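Predicted metal-dependent phosphohydrolase (Magnetospirillum magnetotacticum MS-1, PDB 3KH1) is predicted to be a metal-dependent phosphohydrolase of the HD-domain superfamily, possibly acting as a 5'-deoxynucleotidase. Local coordinates at residues A[149-154]-A[191-197]; A[143-147]-A[184-189]. All coordinates share one frame; numbering follows the deposited sequence.

In the fold
Both contacts join helix 132-151 to helix 179-195 in this largely helical HD-domain protein, and the two segments of contact 2 run near-parallel, at 27°. Contact 2 is the deeper: its centre lies about 15 Å from that of the chain, against about 22 Å for the centre of contact 1, near the C-terminal ends of both helices. The contact centres are about 10 Å apart, and they touch, Phe-150 CD1 lying 3.6 Å from Leu-188 CD1. A bound calcium ion lies near helix 132-151, about 4 Å from the side chain of Asn-149 and about 7 Å from that of Leu-146. Metal binding is expected of an HD domain; neither contact is built around the ion.

Contact 1 of 2, residues A[149-154]-A[191-197]; sequences NFETEG and EAVRRGY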
loop_
_atom_site.group_PDB
_atom_site.type_symbol
_atom_site.label_atom_id
_atom_site.label_comp_id
_atom_site.label_asym_id
_atom_site.label_seq_id
_atom_site.Cartn_x
_atom_site.Cartn_y
_atom_site.Cartn_z
ATOM N N ASN A 149 -15.193 10.163 5.739
ATOM C CA ASN A 149 -16.388 10.942 5.632
ATOM C C ASN A 149 -16.540 11.845 6.847
ATOM O O ASN A 149 -17.004 12.981 6.752
ATOM C CB ASN A 149 -17.624 10.042 5.478
ATOM C CG ASN A 149 -18.215 10.066 4.109
ATOM O OD1 ASN A 149 -18.509 11.116 3.547
ATOM N ND2 ASN A 149 -18.494 8.877 3.599
ATOM N N PHE A 150 -16.110 11.386 8.015
ATOM C CA PHE A 150 -16.209 12.233 9.210
ATOM C C PHE A 150 -15.265 13.443 9.045
ATOM O O PHE A 150 -15.640 14.586 9.290
ATOM C CB PHE A 150 -15.882 11.442 10.464
ATOM C CG PHE A 150 -16.231 12.159 11.728
ATOM C CD1 PHE A 150 -17.497 12.026 12.270
ATOM C CD2 PHE A 150 -15.310 12.946 12.373
ATOM C CE1 PHE A 150 -17.836 12.687 13.413
ATOM C CE2 PHE A 150 -15.647 13.651 13.538
ATOM C CZ PHE A 150 -16.907 13.494 14.069
ATOM N N GLU A 151 -14.048 13.198 8.592
ATOM C CA GLU A 151 -13.080 14.266 8.396
ATOM C C GLU A 151 -13.489 15.289 7.350
ATOM O O GLU A 151 -13.177 16.459 7.475
ATOM C CB GLU A 151 -11.707 13.724 8.046
ATOM C CG GLU A 151 -11.032 12.908 9.190
ATOM C CD GLU A 151 -10.951 13.621 10.525
ATOM O OE1 GLU A 151 -10.261 14.657 10.537
ATOM O OE2 GLU A 151 -11.606 13.146 11.501
ATOM N N THR A 152 -14.182 14.816 6.303
ATOM C CA THR A 152 -14.600 15.668 5.215
ATOM C C THR A 152 -16.036 16.225 5.390
ATOM O O THR A 152 -16.589 16.839 4.481
ATOM C CB THR A 152 -14.499 14.938 3.863
ATOM O OG1 THR A 152 -15.456 13.863 3.816
ATOM C CG2 THR A 152 -13.059 14.415 3.610
ATOM N N GLU A 153 -16.594 16.068 6.582
ATOM C CA GLU A 153 -17.913 16.583 6.919
ATOM C C GLU A 153 -18.981 16.014 5.981
ATOM O O GLU A 153 -19.867 16.732 5.512
ATOM C CB GLU A 153 -17.879 18.134 6.968
ATOM C CG GLU A 153 -16.807 18.683 7.938
ATOM C CD GLU A 153 -16.808 20.205 8.123
ATOM O OE1 GLU A 153 -17.788 20.868 7.776
ATOM O OE2 GLU A 153 -15.804 20.717 8.651
ATOM N N GLY A 154 -18.884 14.708 5.704
ATOM C CA GLY A 154 -19.806 14.083 4.772
ATOM C C GLY A 154 -19.507 14.402 3.327
ATOM O O GLY A 154 -20.406 14.589 2.504
ATOM N N GLU A 191 -22.286 10.578 15.886
ATOM C CA GLU A 191 -21.818 11.955 15.941
ATOM C C GLU A 191 -21.955 12.613 14.557
ATOM O O GLU A 191 -22.319 13.785 14.462
ATOM C CB GLU A 191 -20.385 12.024 16.451
ATOM C CG GLU A 191 -19.800 13.441 16.494
ATOM C CD GLU A 191 -20.431 14.398 17.499
ATOM O OE1 GLU A 191 -21.122 13.951 18.437
ATOM O OE2 GLU A 191 -20.210 15.624 17.342
ATOM N N ALA A 192 -21.635 11.895 13.476
ATOM C CA ALA A 192 -21.816 12.440 12.129
ATOM C C ALA A 192 -23.252 12.898 11.897
ATOM O O ALA A 192 -23.499 13.950 11.286
ATOM C CB ALA A 192 -21.433 11.362 11.096
ATOM N N VAL A 193 -24.214 12.130 12.390
ATOM C CA VAL A 193 -25.618 12.498 12.201
ATOM C C VAL A 193 -25.914 13.772 12.999
ATOM O O VAL A 193 -26.552 14.702 12.508
ATOM C CB VAL A 193 -26.582 11.328 12.590
ATOM C CG1 VAL A 193 -28.030 11.804 12.649
ATOM C CG2 VAL A 193 -26.441 10.163 11.625
ATOM N N ARG A 194 -25.435 13.816 14.246
ATOM C CA ARG A 194 -25.621 15.010 15.077
ATOM C C ARG A 194 -25.042 16.265 14.419
ATOM O O ARG A 194 -25.614 17.348 14.575
ATOM C CB ARG A 194 -24.984 14.832 16.451
ATOM C CG ARG A 194 -25.702 13.866 17.354
ATOM C CD ARG A 194 -24.932 13.744 18.718
ATOM N NE ARG A 194 -24.830 15.057 19.360
ATOM C CZ ARG A 194 -25.685 15.497 20.295
ATOM N NH1 ARG A 194 -25.564 16.714 20.819
ATOM N NH2 ARG A 194 -26.678 14.719 20.689
ATOM N N ARG A 195 -23.913 16.130 13.707
ATOM C CA ARG A 195 -23.263 17.254 13.071
ATOM C C ARG A 195 -23.806 17.603 11.699
ATOM O O ARG A 195 -23.375 18.599 11.114
ATOM C CB ARG A 195 -21.771 16.980 12.933
ATOM C CG ARG A 195 -21.052 16.783 14.227
ATOM C CD ARG A 195 -19.573 16.740 13.977
ATOM N NE ARG A 195 -18.763 16.528 15.164
ATOM C CZ ARG A 195 -17.446 16.696 15.175
ATOM N NH1 ARG A 195 -16.809 17.114 14.089
ATOM N NH2 ARG A 195 -16.746 16.384 16.247
ATOM N N GLY A 196 -24.744 16.801 11.198
ATOM C CA GLY A 196 -25.357 17.016 9.876
ATOM C C GLY A 196 -24.487 16.542 8.709
ATOM O O GLY A 196 -24.733 16.922 7.568
ATOM N N TYR A 197 -23.500 15.692 8.983
ATOM C CA TYR A 197 -22.665 15.162 7.911
ATOM C C TYR A 197 -23.365 14.054 7.098
ATOM O O TYR A 197 -22.978 13.727 5.965
ATOM C CB TYR A 197 -21.408 14.507 8.512
ATOM C CG TYR A 197 -20.469 15.400 9.295
ATOM C CD1 TYR A 197 -20.582 16.784 9.278
ATOM C CD2 TYR A 197 -19.403 14.846 10.006
ATOM C CE1 TYR A 197 -19.666 17.569 9.980
ATOM C CE2 TYR A 197 -18.504 15.636 10.684
ATOM C CZ TYR A 197 -18.637 16.991 10.670
ATOM O OH TYR A 197 -17.731 17.776 11.381
#
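Tyr-197 lays its ring squarely over the backbone of Glu-153, whose CA sits 3.5 Å from the ring centroid and almost on the ring normal, a CH-pi contact. The extended Glu-153 side chain continues along the same face, CB 3.5 Å from Tyr-197 CE1. Arg-195 CB packs on the opposite face. Glu-153 stands at a helix ending: with positive phi it is the C-prime residue of a Schellman motif closing helix 132-151, and Gly-196 has the same role for helix 179-195, so two Schellman turns meet here. Gly-154 brings its CA to 3.4 Å from Tyr-197 O in a CA-H...O contact; that buried oxygen has no hydrogen-bond partner in the model. The edge of Tyr-197 points at one face of Phe-150 in a T-shaped pair, planes 73° apart, while Glu-191 CG meets the Phe-150 rim 3.7 Å from CE1. Chi1 of -61° and an extended chain carry the Arg-195 guanidinium to Phe-150, face first, with Arg-195 CZ 3.4 Å from Phe-150 CZ. Arg-195 NE makes a salt bridge to the anti lone pair of Glu-191 OE2 (2.8 Å, 171°) and Arg-195 NH1 a hydrogen bond to Tyr-197 OH (2.9 Å), both in the guanidinium plane. A leucine in place of Tyr-197 would probably leave Arg-195 NH1 without this acceptor and open a gap between Phe-150 and the Glu-153 backbone.

Contact 2 of 2, residues A[143-147]-A[184-189]; sequences LQPLL and YARALV
Leu-146 points its side chain into the partner helix: its CD1 lies 4.0 Å from Ala-185 CB and 4.2 Å from Val-189 CG2, entering the shallow hollow that the small alanine leaves one turn before the valine. Leu-143 shares that hollow from the turn before, its CD1 likewise 4.0 Å from Ala-185 CB, so a single methyl group is met by two leucine branches. The backbones approach most closely here, with Leu-143 CA 6.7 Å from Ala-185 CA. The return bump is Leu-188. Its chi1 of -170° turns CG away from the backbone N and places CD2 on the backbone of Leu-146, 3.7 Å from Leu-146 O. The same methyl also lies 4.0 Å from Leu-147 CD2, the two leucine side chains crossing at about a right angle. Leu-147 CD2 thus drops into a notch between Leu-188 and Tyr-184, one turn apart on their helix, and meets the ring edge 3.9 Å from Tyr-184 CE1. Leu-143 CD1 comes up to that edge as well, more loosely, near Tyr-184 CD1. No hydrogen bond crosses the interface. The short segment axes come within 10.5 Å at 27°, and segment 143-147 is kinked at Pro-145, whose N makes no bond to the turn before. This is a near-parallel helix pair packed through small and branched apolar residues, part of the helical HD-domain bundle. Around it, Leu-171 of helix 164-177 touches both Leu-146 and Ala-185, and Ile-174 also packs on Leu-146. Met-51 of helix 41-54 lies against Leu-143, while Met-14 of the second subunit packs on Leu-143 and Tyr-184, and Val-17 of that subunit on Leu-147, so that this pair of helices also lines part of the dimer interface.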
loop_
_atom_site.group_PDB
_atom_site.type_symbol
_atom_site.label_atom_id
_atom_site.label_comp_id
_atom_site.label_asym_id
_atom_site.label_seq_id
_atom_site.Cartn_x
_atom_site.Cartn_y
_atom_site.Cartn_z
ATOM N N LEU A 143 -14.306 0.415 7.740
ATOM C CA LEU A 143 -14.126 1.490 8.736
ATOM C C LEU A 143 -13.505 2.719 8.129
ATOM O O LEU A 143 -13.889 3.856 8.431
ATOM C CB LEU A 143 -13.216 0.963 9.828
ATOM C CG LEU A 143 -12.803 1.938 10.939
ATOM C CD1 LEU A 143 -14.029 2.519 11.685
ATOM C CD2 LEU A 143 -11.840 1.289 11.949
ATOM N N GLN A 144 -12.496 2.505 7.296
ATOM C CA GLN A 144 -11.725 3.635 6.800
ATOM C C GLN A 144 -12.554 4.720 6.070
ATOM O O GLN A 144 -12.334 5.927 6.318
ATOM C CB GLN A 144 -10.513 3.161 6.003
ATOM C CG GLN A 144 -9.558 4.253 5.482
ATOM C CD GLN A 144 -9.841 4.689 4.076
ATOM O OE1 GLN A 144 -10.895 4.382 3.484
ATOM N NE2 GLN A 144 -8.829 5.354 3.470
ATOM N N PRO A 145 -13.506 4.345 5.205
ATOM C CA PRO A 145 -14.286 5.388 4.553
ATOM C C PRO A 145 -15.139 6.187 5.535
ATOM O O PRO A 145 -15.463 7.340 5.266
ATOM C CB PRO A 145 -15.128 4.654 3.505
ATOM C CG PRO A 145 -14.470 3.372 3.381
ATOM C CD PRO A 145 -13.716 3.029 4.577
ATOM N N LEU A 146 -15.573 5.559 6.614
ATOM C CA LEU A 146 -16.302 6.272 7.676
ATOM C C LEU A 146 -15.432 7.335 8.320
ATOM O O LEU A 146 -15.849 8.491 8.527
ATOM C CB LEU A 146 -16.853 5.311 8.720
ATOM C CG LEU A 146 -17.756 4.199 8.207
ATOM C CD1 LEU A 146 -18.207 3.298 9.390
ATOM C CD2 LEU A 146 -18.934 4.698 7.411
ATOM N N LEU A 147 -14.189 6.950 8.607
ATOM C CA LEU A 147 -13.204 7.908 9.106
ATOM C C LEU A 147 -13.064 9.082 8.176
ATOM O O LEU A 147 -13.042 10.250 8.612
ATOM C CB LEU A 147 -11.846 7.237 9.312
ATOM C CG LEU A 147 -11.737 6.070 10.311
ATOM C CD1 LEU A 147 -10.321 5.500 10.345
ATOM C CD2 LEU A 147 -12.115 6.471 11.695
ATOM N N TYR A 184 -16.809 1.719 17.936
ATOM C CA TYR A 184 -16.230 2.997 17.528
ATOM C C TYR A 184 -16.948 3.569 16.347
ATOM O O TYR A 184 -17.325 4.743 16.313
ATOM C CB TYR A 184 -14.739 2.849 17.275
ATOM C CG TYR A 184 -14.068 4.134 16.917
ATOM C CD1 TYR A 184 -13.970 4.550 15.600
ATOM C CD2 TYR A 184 -13.557 4.970 17.904
ATOM C CE1 TYR A 184 -13.411 5.781 15.290
ATOM C CE2 TYR A 184 -12.932 6.163 17.562
ATOM C CZ TYR A 184 -12.878 6.564 16.259
ATOM O OH TYR A 184 -12.277 7.758 15.925
ATOM N N ALA A 185 -17.120 2.730 15.338
ATOM C CA ALA A 185 -17.768 3.137 14.117
ATOM C C ALA A 185 -19.184 3.615 14.360
ATOM O O ALA A 185 -19.581 4.635 13.793
ATOM C CB ALA A 185 -17.756 2.017 13.111
ATOM N N ARG A 186 -19.974 2.886 15.140
ATOM C CA ARG A 186 -21.316 3.338 15.457
ATOM C C ARG A 186 -21.325 4.704 16.180
ATOM O O ARG A 186 -22.155 5.553 15.901
ATOM C CB ARG A 186 -22.099 2.306 16.312
ATOM C CG ARG A 186 -22.488 1.021 15.579
ATOM C CD ARG A 186 -23.450 0.163 16.400
ATOM N NE ARG A 186 -22.811 -0.247 17.680
ATOM C CZ ARG A 186 -21.973 -1.280 17.837
ATOM N NH1 ARG A 186 -21.644 -2.061 16.825
ATOM N NH2 ARG A 186 -21.461 -1.526 19.028
ATOM N N ALA A 187 -20.410 4.897 17.115
ATOM C CA ALA A 187 -20.337 6.178 17.848
ATOM C C ALA A 187 -19.925 7.314 16.884
ATOM O O ALA A 187 -20.442 8.409 16.922
ATOM C CB ALA A 187 -19.348 6.059 19.005
ATOM N N LEU A 188 -19.027 7.016 15.947
ATOM C CA LEU A 188 -18.602 7.993 14.956
ATOM C C LEU A 188 -19.769 8.401 14.086
ATOM O O LEU A 188 -19.976 9.584 13.806
ATOM C CB LEU A 188 -17.470 7.394 14.088
ATOM C CG LEU A 188 -16.713 8.328 13.144
ATOM C CD1 LEU A 188 -15.789 9.289 13.936
ATOM C CD2 LEU A 188 -15.923 7.523 12.122
ATOM N N VAL A 189 -20.551 7.407 13.637
ATOM C CA VAL A 189 -21.697 7.692 12.777
ATOM C C VAL A 189 -22.793 8.438 13.544
ATOM O O VAL A 189 -23.386 9.358 13.021
ATOM C CB VAL A 189 -22.193 6.349 12.165
ATOM C CG1 VAL A 189 -23.551 6.506 11.475
ATOM C CG2 VAL A 189 -21.121 5.804 11.180
#